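Local coordinates for gingipain R2 Pro-Domain (Porphyromonas gingivalis, PDB 4IEF), which is the pro-domain of an arginine-specific cysteine protease and probably keeps the enzyme latent and assists its folding until it is cleaved off, at residues 84-95 with 161-172. Residues are numbered along the deposited sequence; the frame is centred on the assembly and turned at random.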
ATOM      1  N   GLU A  84     -10.141 -28.691  -5.627  1.00 36.44           N
ATOM      2  CA  GLU A  84     -10.271 -30.088  -5.230  1.00 37.78           C
ATOM      3  C   GLU A  84      -9.117 -30.480  -4.349  1.00 41.58           C
ATOM      4  O   GLU A  84      -7.967 -30.188  -4.683  1.00 41.35           O
ATOM      5  CB  GLU A  84     -10.320 -31.033  -6.445  1.00 41.01           C
ATOM      6  CG  GLU A  84     -11.309 -30.664  -7.528  1.00 59.03           C
ATOM      7  CD  GLU A  84     -11.640 -31.820  -8.452  1.00 89.80           C
ATOM      8  OE1 GLU A  84     -12.683 -32.471  -8.215  1.00 92.64           O
ATOM      9  OE2 GLU A  84     -10.863 -32.086  -9.398  1.00 81.67           O
ATOM     10  N   VAL A  85      -9.413 -31.159  -3.236  1.00 38.45           N
ATOM     11  CA  VAL A  85      -8.391 -31.670  -2.329  1.00 38.18           C
ATOM     12  C   VAL A  85      -7.926 -32.989  -2.931  1.00 44.04           C
ATOM     13  O   VAL A  85      -8.697 -33.952  -2.958  1.00 44.47           O
ATOM     14  CB  VAL A  85      -8.911 -31.802  -0.872  1.00 41.12           C
ATOM     15  CG1 VAL A  85      -7.909 -32.534   0.022  1.00 40.70           C
ATOM     16  CG2 VAL A  85      -9.249 -30.432  -0.297  1.00 39.71           C
ATOM     17  N   VAL A  86      -6.697 -33.014  -3.480  1.00 41.47           N
ATOM     18  CA  VAL A  86      -6.167 -34.228  -4.114  1.00 42.89           C
ATOM     19  C   VAL A  86      -5.390 -35.086  -3.092  1.00 46.92           C
ATOM     20  O   VAL A  86      -5.240 -36.292  -3.297  1.00 47.75           O
ATOM     21  CB  VAL A  86      -5.337 -33.951  -5.396  1.00 47.56           C
ATOM     22  CG1 VAL A  86      -6.230 -33.413  -6.511  1.00 47.77           C
ATOM     23  CG2 VAL A  86      -4.163 -33.011  -5.138  1.00 46.89           C
ATOM     24  N   SER A  87      -4.930 -34.464  -1.994  1.00 41.61           N
ATOM     25  CA  SER A  87      -4.165 -35.119  -0.937  1.00 40.76           C
ATOM     26  C   SER A  87      -4.371 -34.377   0.390  1.00 42.23           C
ATOM     27  O   SER A  87      -4.371 -33.144   0.412  1.00 39.87           O
ATOM     28  CB  SER A  87      -2.683 -35.173  -1.314  1.00 43.33           C
ATOM     29  OG  SER A  87      -1.856 -35.637  -0.260  1.00 50.36           O
ATOM     30  N   SER A  88      -4.584 -35.137   1.480  1.00 38.47           N
ATOM     31  CA  SER A  88      -4.777 -34.602   2.834  1.00 37.39           C
ATOM     32  C   SER A  88      -4.335 -35.620   3.885  1.00 40.85           C
ATOM     33  O   SER A  88      -4.430 -36.828   3.666  1.00 40.49           O
ATOM     34  CB  SER A  88      -6.228 -34.184   3.069  1.00 40.41           C
ATOM     35  OG  SER A  88      -7.110 -35.295   3.072  1.00 52.54           O
ATOM     36  N   LYS A  89      -3.847 -35.118   5.024  1.00 36.52           N
ATOM     37  CA  LYS A  89      -3.344 -35.908   6.148  1.00 35.64           C
ATOM     38  C   LYS A  89      -3.643 -35.147   7.436  1.00 36.55           C
ATOM     39  O   LYS A  89      -3.321 -33.959   7.527  1.00 33.97           O
ATOM     40  CB  LYS A  89      -1.827 -36.134   5.964  1.00 38.68           C
ATOM     41  CG  LYS A  89      -1.142 -37.006   7.009  1.00 65.20           C
ATOM     42  CD  LYS A  89       0.386 -36.869   6.935  1.00 79.50           C
ATOM     43  CE  LYS A  89       1.024 -37.599   5.770  1.00 93.43           C
ATOM     44  NZ  LYS A  89       2.431 -37.170   5.555  1.00102.65           N
ATOM     45  N   PHE A  90      -4.278 -35.804   8.419  1.00 32.58           N
ATOM     46  CA  PHE A  90      -4.571 -35.122   9.677  1.00 30.93           C
ATOM     47  C   PHE A  90      -4.298 -36.004  10.903  1.00 35.98           C
ATOM     48  O   PHE A  90      -4.246 -37.232  10.806  1.00 33.63           O
ATOM     49  CB  PHE A  90      -6.019 -34.571   9.716  1.00 31.42           C
ATOM     50  CG  PHE A  90      -7.143 -35.565   9.918  1.00 33.20           C
ATOM     51  CD1 PHE A  90      -7.509 -35.978  11.195  1.00 35.18           C
ATOM     52  CD2 PHE A  90      -7.881 -36.031   8.838  1.00 35.06           C
ATOM     53  CE1 PHE A  90      -8.544 -36.892  11.380  1.00 36.45           C
ATOM     54  CE2 PHE A  90      -8.938 -36.917   9.029  1.00 38.41           C
ATOM     55  CZ  PHE A  90      -9.260 -37.348  10.297  1.00 36.45           C
ATOM     56  N   ILE A  91      -4.145 -35.341  12.058  1.00 35.00           N
ATOM     57  CA  ILE A  91      -3.976 -35.945  13.378  1.00 36.66           C
ATOM     58  C   ILE A  91      -5.103 -35.398  14.261  1.00 42.48           C
ATOM     59  O   ILE A  91      -5.582 -34.281  14.028  1.00 40.74           O
ATOM     60  CB  ILE A  91      -2.558 -35.736  13.998  1.00 39.75           C
ATOM     61  CG1 ILE A  91      -2.124 -34.251  13.994  1.00 38.81           C
ATOM     62  CG2 ILE A  91      -1.524 -36.624  13.304  1.00 41.24           C
ATOM     63  CD1 ILE A  91      -1.125 -33.863  15.109  1.00 44.42           C
ATOM     64  N   GLU A  92      -5.557 -36.191  15.230  1.00 41.41           N
ATOM     65  CA  GLU A  92      -6.647 -35.780  16.104  1.00 41.56           C
ATOM     66  C   GLU A  92      -6.160 -35.435  17.500  1.00 46.42           C
ATOM     67  O   GLU A  92      -5.332 -36.146  18.074  1.00 47.30           O
ATOM     68  CB  GLU A  92      -7.729 -36.863  16.182  1.00 44.01           C
ATOM     69  CG  GLU A  92      -8.765 -36.752  15.079  1.00 55.19           C
ATOM     70  CD  GLU A  92     -10.088 -37.461  15.301  1.00 70.52           C
ATOM     71  OE1 GLU A  92     -10.254 -38.133  16.344  1.00 69.32           O
ATOM     72  OE2 GLU A  92     -10.968 -37.338  14.418  1.00 59.41           O
ATOM     73  N   LYS A  93      -6.691 -34.328  18.036  1.00 41.92           N
ATOM     74  CA  LYS A  93      -6.446 -33.831  19.384  1.00 41.45           C
ATOM     75  C   LYS A  93      -7.789 -33.890  20.128  1.00 45.87           C
ATOM     76  O   LYS A  93      -8.745 -33.218  19.724  1.00 45.43           O
ATOM     77  CB  LYS A  93      -5.858 -32.413  19.330  1.00 42.63           C
ATOM     78  CG  LYS A  93      -4.750 -32.173  20.341  1.00 52.71           C
ATOM     79  CD  LYS A  93      -4.394 -30.693  20.441  1.00 56.10           C
ATOM     80  CE  LYS A  93      -3.466 -30.407  21.599  1.00 55.10           C
ATOM     81  NZ  LYS A  93      -3.433 -28.961  21.940  1.00 53.10           N
ATOM     82  N   LYS A  94      -7.886 -34.756  21.153  1.00 43.27           N
ATOM     83  CA  LYS A  94      -9.136 -34.958  21.890  1.00 43.21           C
ATOM     84  C   LYS A  94      -9.209 -34.124  23.174  1.00 45.94           C
ATOM     85  O   LYS A  94      -8.179 -33.741  23.730  1.00 44.87           O
ATOM     86  CB  LYS A  94      -9.358 -36.442  22.198  1.00 47.09           C
ATOM     87  CG  LYS A  94      -9.823 -37.228  20.979  1.00 62.81           C
ATOM     88  CD  LYS A  94     -10.260 -38.631  21.341  1.00 74.62           C
ATOM     89  CE  LYS A  94     -10.664 -39.407  20.111  1.00 84.47           C
ATOM     90  NZ  LYS A  94     -10.744 -40.868  20.379  1.00 89.07           N
ATOM     91  N   ASP A  95     -10.460 -33.846  23.619  1.00 43.17           N
ATOM     92  CA  ASP A  95     -10.849 -33.064  24.803  1.00 43.22           C
ATOM     93  C   ASP A  95     -10.171 -31.679  24.792  1.00 44.74           C
ATOM     94  O   ASP A  95      -9.581 -31.237  25.781  1.00 44.77           O
ATOM     95  CB  ASP A  95     -10.575 -33.834  26.112  1.00 46.71           C
ATOM     96  CG  ASP A  95     -11.360 -33.327  27.311  1.00 63.24           C
ATOM     97  OD1 ASP A  95     -12.597 -33.143  27.183  1.00 64.08           O
ATOM     98  OD2 ASP A  95     -10.746 -33.139  28.383  1.00 72.52           O
ATOM     99  N   LYS A 161     -15.547 -32.091  21.322  1.00 36.77           N
ATOM    100  CA  LYS A 161     -14.296 -31.433  21.764  1.00 35.32           C
ATOM    101  C   LYS A 161     -13.081 -32.041  21.027  1.00 37.52           C
ATOM    102  O   LYS A 161     -11.983 -32.140  21.587  1.00 36.57           O
ATOM    103  CB  LYS A 161     -14.119 -31.508  23.305  1.00 37.89           C
ATOM    104  CG  LYS A 161     -15.105 -30.626  24.079  1.00 47.56           C
ATOM    105  CD  LYS A 161     -14.895 -30.661  25.591  1.00 53.99           C
ATOM    106  CE  LYS A 161     -13.813 -29.717  26.068  1.00 61.87           C
ATOM    107  NZ  LYS A 161     -13.889 -29.487  27.535  1.00 68.93           N
ATOM    108  N   THR A 162     -13.293 -32.440  19.761  1.00 33.03           N
ATOM    109  CA  THR A 162     -12.260 -33.047  18.936  1.00 32.73           C
ATOM    110  C   THR A 162     -11.761 -32.042  17.894  1.00 35.52           C
ATOM    111  O   THR A 162     -12.547 -31.451  17.139  1.00 34.13           O
ATOM    112  CB  THR A 162     -12.772 -34.353  18.302  1.00 41.47           C
ATOM    113  OG1 THR A 162     -13.186 -35.243  19.348  1.00 46.94           O
ATOM    114  CG2 THR A 162     -11.723 -35.040  17.446  1.00 37.12           C
ATOM    115  N   LEU A 163     -10.436 -31.860  17.873  1.00 31.12           N
ATOM    116  CA  LEU A 163      -9.771 -31.000  16.917  1.00 29.90           C
ATOM    117  C   LEU A 163      -8.956 -31.844  15.944  1.00 33.32           C
ATOM    118  O   LEU A 163      -8.152 -32.677  16.365  1.00 33.20           O
ATOM    119  CB  LEU A 163      -8.875 -29.964  17.620  1.00 29.28           C
ATOM    120  CG  LEU A 163      -8.079 -29.010  16.706  1.00 32.76           C
ATOM    121  CD1 LEU A 163      -8.948 -27.854  16.195  1.00 31.99           C
ATOM    122  CD2 LEU A 163      -6.866 -28.472  17.421  1.00 34.93           C
ATOM    123  N   ARG A 164      -9.175 -31.618  14.647  1.00 29.95           N
ATOM    124  CA  ARG A 164      -8.446 -32.267  13.563  1.00 30.14           C
ATOM    125  C   ARG A 164      -7.398 -31.290  13.035  1.00 32.95           C
ATOM    126  O   ARG A 164      -7.744 -30.182  12.619  1.00 30.84           O
ATOM    127  CB  ARG A 164      -9.401 -32.731  12.453  1.00 28.02           C
ATOM    128  CG  ARG A 164     -10.214 -33.948  12.845  1.00 32.62           C
ATOM    129  CD  ARG A 164     -11.202 -34.333  11.766  1.00 34.71           C
ATOM    130  NE  ARG A 164     -11.985 -35.507  12.153  1.00 38.54           N
ATOM    131  CZ  ARG A 164     -12.980 -36.018  11.434  1.00 49.48           C
ATOM    132  NH1 ARG A 164     -13.329 -35.460  10.280  1.00 31.48           N
ATOM    133  NH2 ARG A 164     -13.636 -37.087  11.862  1.00 37.01           N
ATOM    134  N   ILE A 165      -6.119 -31.678  13.129  1.00 30.41           N
ATOM    135  CA  ILE A 165      -4.988 -30.871  12.680  1.00 29.85           C
ATOM    136  C   ILE A 165      -4.481 -31.445  11.363  1.00 34.12           C
ATOM    137  O   ILE A 165      -3.869 -32.510  11.358  1.00 34.98           O
ATOM    138  CB  ILE A 165      -3.865 -30.791  13.762  1.00 32.90           C
ATOM    139  CG1 ILE A 165      -4.389 -30.164  15.080  1.00 32.74           C
ATOM    140  CG2 ILE A 165      -2.633 -30.024  13.226  1.00 32.24           C
ATOM    141  CD1 ILE A 165      -3.698 -30.646  16.359  1.00 36.26           C
ATOM    142  N   TYR A 166      -4.733 -30.740  10.254  1.00 30.33           N
ATOM    143  CA  TYR A 166      -4.277 -31.173   8.937  1.00 30.62           C
ATOM    144  C   TYR A 166      -2.825 -30.743   8.751  1.00 34.82           C
ATOM    145  O   TYR A 166      -2.531 -29.559   8.598  1.00 33.32           O
ATOM    146  CB  TYR A 166      -5.197 -30.652   7.819  1.00 31.33           C
ATOM    147  CG  TYR A 166      -6.513 -31.393   7.741  1.00 33.23           C
ATOM    148  CD1 TYR A 166      -7.565 -31.082   8.599  1.00 34.50           C
ATOM    149  CD2 TYR A 166      -6.705 -32.418   6.820  1.00 35.00           C
ATOM    150  CE1 TYR A 166      -8.771 -31.780   8.551  1.00 35.44           C
ATOM    151  CE2 TYR A 166      -7.910 -33.118   6.758  1.00 36.54           C
ATOM    152  CZ  TYR A 166      -8.942 -32.794   7.626  1.00 42.07           C
ATOM    153  OH  TYR A 166     -10.130 -33.486   7.580  1.00 44.15           O
ATOM    154  N   THR A 167      -1.913 -31.717   8.840  1.00 33.67           N
ATOM    155  CA  THR A 167      -0.471 -31.492   8.730  1.00 33.89           C
ATOM    156  C   THR A 167      -0.081 -31.221   7.277  1.00 37.30           C
ATOM    157  O   THR A 167       0.892 -30.503   7.045  1.00 37.39           O
ATOM    158  CB  THR A 167       0.315 -32.661   9.322  1.00 41.99           C
ATOM    159  OG1 THR A 167      -0.070 -33.870   8.666  1.00 43.06           O
ATOM    160  CG2 THR A 167       0.123 -32.786  10.828  1.00 40.85           C
ATOM    161  N   GLU A 168      -0.847 -31.771   6.310  1.00 32.14           N
ATOM    162  CA  GLU A 168      -0.626 -31.562   4.881  1.00 31.41           C
ATOM    163  C   GLU A 168      -1.947 -31.553   4.113  1.00 35.70           C
ATOM    164  O   GLU A 168      -2.829 -32.375   4.375  1.00 36.12           O
ATOM    165  CB  GLU A 168       0.322 -32.617   4.297  1.00 33.33           C
ATOM    166  CG  GLU A 168       0.779 -32.306   2.883  1.00 43.01           C
ATOM    167  CD  GLU A 168       1.549 -33.431   2.227  1.00 65.49           C
ATOM    168  OE1 GLU A 168       2.797 -33.333   2.164  1.00 53.85           O
ATOM    169  OE2 GLU A 168       0.911 -34.415   1.790  1.00 57.88           O
ATOM    170  N   ILE A 169      -2.077 -30.595   3.181  1.00 31.34           N
ATOM    171  CA  ILE A 169      -3.212 -30.439   2.267  1.00 30.65           C
ATOM    172  C   ILE A 169      -2.660 -30.072   0.891  1.00 34.22           C
ATOM    173  O   ILE A 169      -1.979 -29.053   0.759  1.00 33.45           O
ATOM    174  CB  ILE A 169      -4.300 -29.402   2.722  1.00 32.38           C
ATOM    175  CG1 ILE A 169      -4.819 -29.644   4.161  1.00 32.36           C
ATOM    176  CG2 ILE A 169      -5.467 -29.353   1.702  1.00 32.17           C
ATOM    177  CD1 ILE A 169      -5.537 -28.419   4.803  1.00 36.54           C
ATOM    178  N   VAL A 170      -2.972 -30.882  -0.129  1.00 30.52           N
ATOM    179  CA  VAL A 170      -2.587 -30.592  -1.507  1.00 30.59           C
ATOM    180  C   VAL A 170      -3.877 -30.366  -2.286  1.00 36.15           C
ATOM    181  O   VAL A 170      -4.752 -31.242  -2.304  1.00 35.93           O
ATOM    182  CB  VAL A 170      -1.669 -31.656  -2.173  1.00 34.54           C
ATOM    183  CG1 VAL A 170      -1.273 -31.225  -3.583  1.00 33.96           C
ATOM    184  CG2 VAL A 170      -0.424 -31.916  -1.327  1.00 34.50           C
ATOM    185  N   VAL A 171      -4.003 -29.180  -2.907  1.00 32.56           N
ATOM    186  CA  VAL A 171      -5.192 -28.844  -3.685  1.00 32.31           C
ATOM    187  C   VAL A 171      -4.857 -28.653  -5.167  1.00 37.79           C
ATOM    188  O   VAL A 171      -3.756 -28.220  -5.518  1.00 37.63           O
ATOM    189  CB  VAL A 171      -5.967 -27.611  -3.137  1.00 35.13           C
ATOM    190  CG1 VAL A 171      -6.500 -27.869  -1.731  1.00 33.90           C
ATOM    191  CG2 VAL A 171      -5.134 -26.326  -3.187  1.00 34.46           C
ATOM    192  N   ALA A 172      -5.835 -28.962  -6.023  1.00 35.06           N
ATOM    193  CA  ALA A 172      -5.773 -28.735  -7.457  1.00 35.90           C
ATOM    194  C   ALA A 172      -6.811 -27.662  -7.809  1.00 38.55           C
ATOM    195  O   ALA A 172      -8.011 -27.854  -7.571  1.00 38.01           O
ATOM    196  CB  ALA A 172      -6.039 -30.033  -8.216  1.00 37.96           C
TER
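Phe90 lies between Tyr166 and Arg164. CB sits over the centre of the Tyr166 ring, 3.6 Å from the centroid, a CH-pi contact almost on the ring normal. With CG between the backbone N and the carbonyl carbon (chi1 75°), the ring lies alongside Tyr166. CD2 comes 3.6 Å from Tyr166 CE2, CE2 approaches the Tyr166 OH, and the two ring planes are oblique. CD1 and CE1 meet Arg164 CG, whose extended chain carries CD over one face of the phenyl ring, 4.0 Å from its centroid. At the tip, CZ lies above one face of the guanidinium. The edge of that group is taken by Glu92, whose OE2 accepts from Arg164 NE through its anti lone pair at 3.1 Å, a salt bridge with carboxylate and guanidinium nearly coplanar; Phe127 adds a cation-pi contact to the arginine. Within the main sheet of the pro-domain, strand 84-93 runs antiparallel to 162-166 and 168-172, between which the chain turns a corner at Thr167. Two classic beta bulges interrupt the register. In one, Thr167 and Glu168 face Lys89; in the other, Val86 N and Ser87 N both donate to Val170 O. Within this second bulge, Val86 spreads its methyls over two partners, CG2 on Val170 CG1 and CG1 3.8 Å from Ala172 CB. On the face that carries Phe90 and Tyr166, Val85 CG2 touches Val171 CG1, and both valines also rest on Ala133 of strand 133-141.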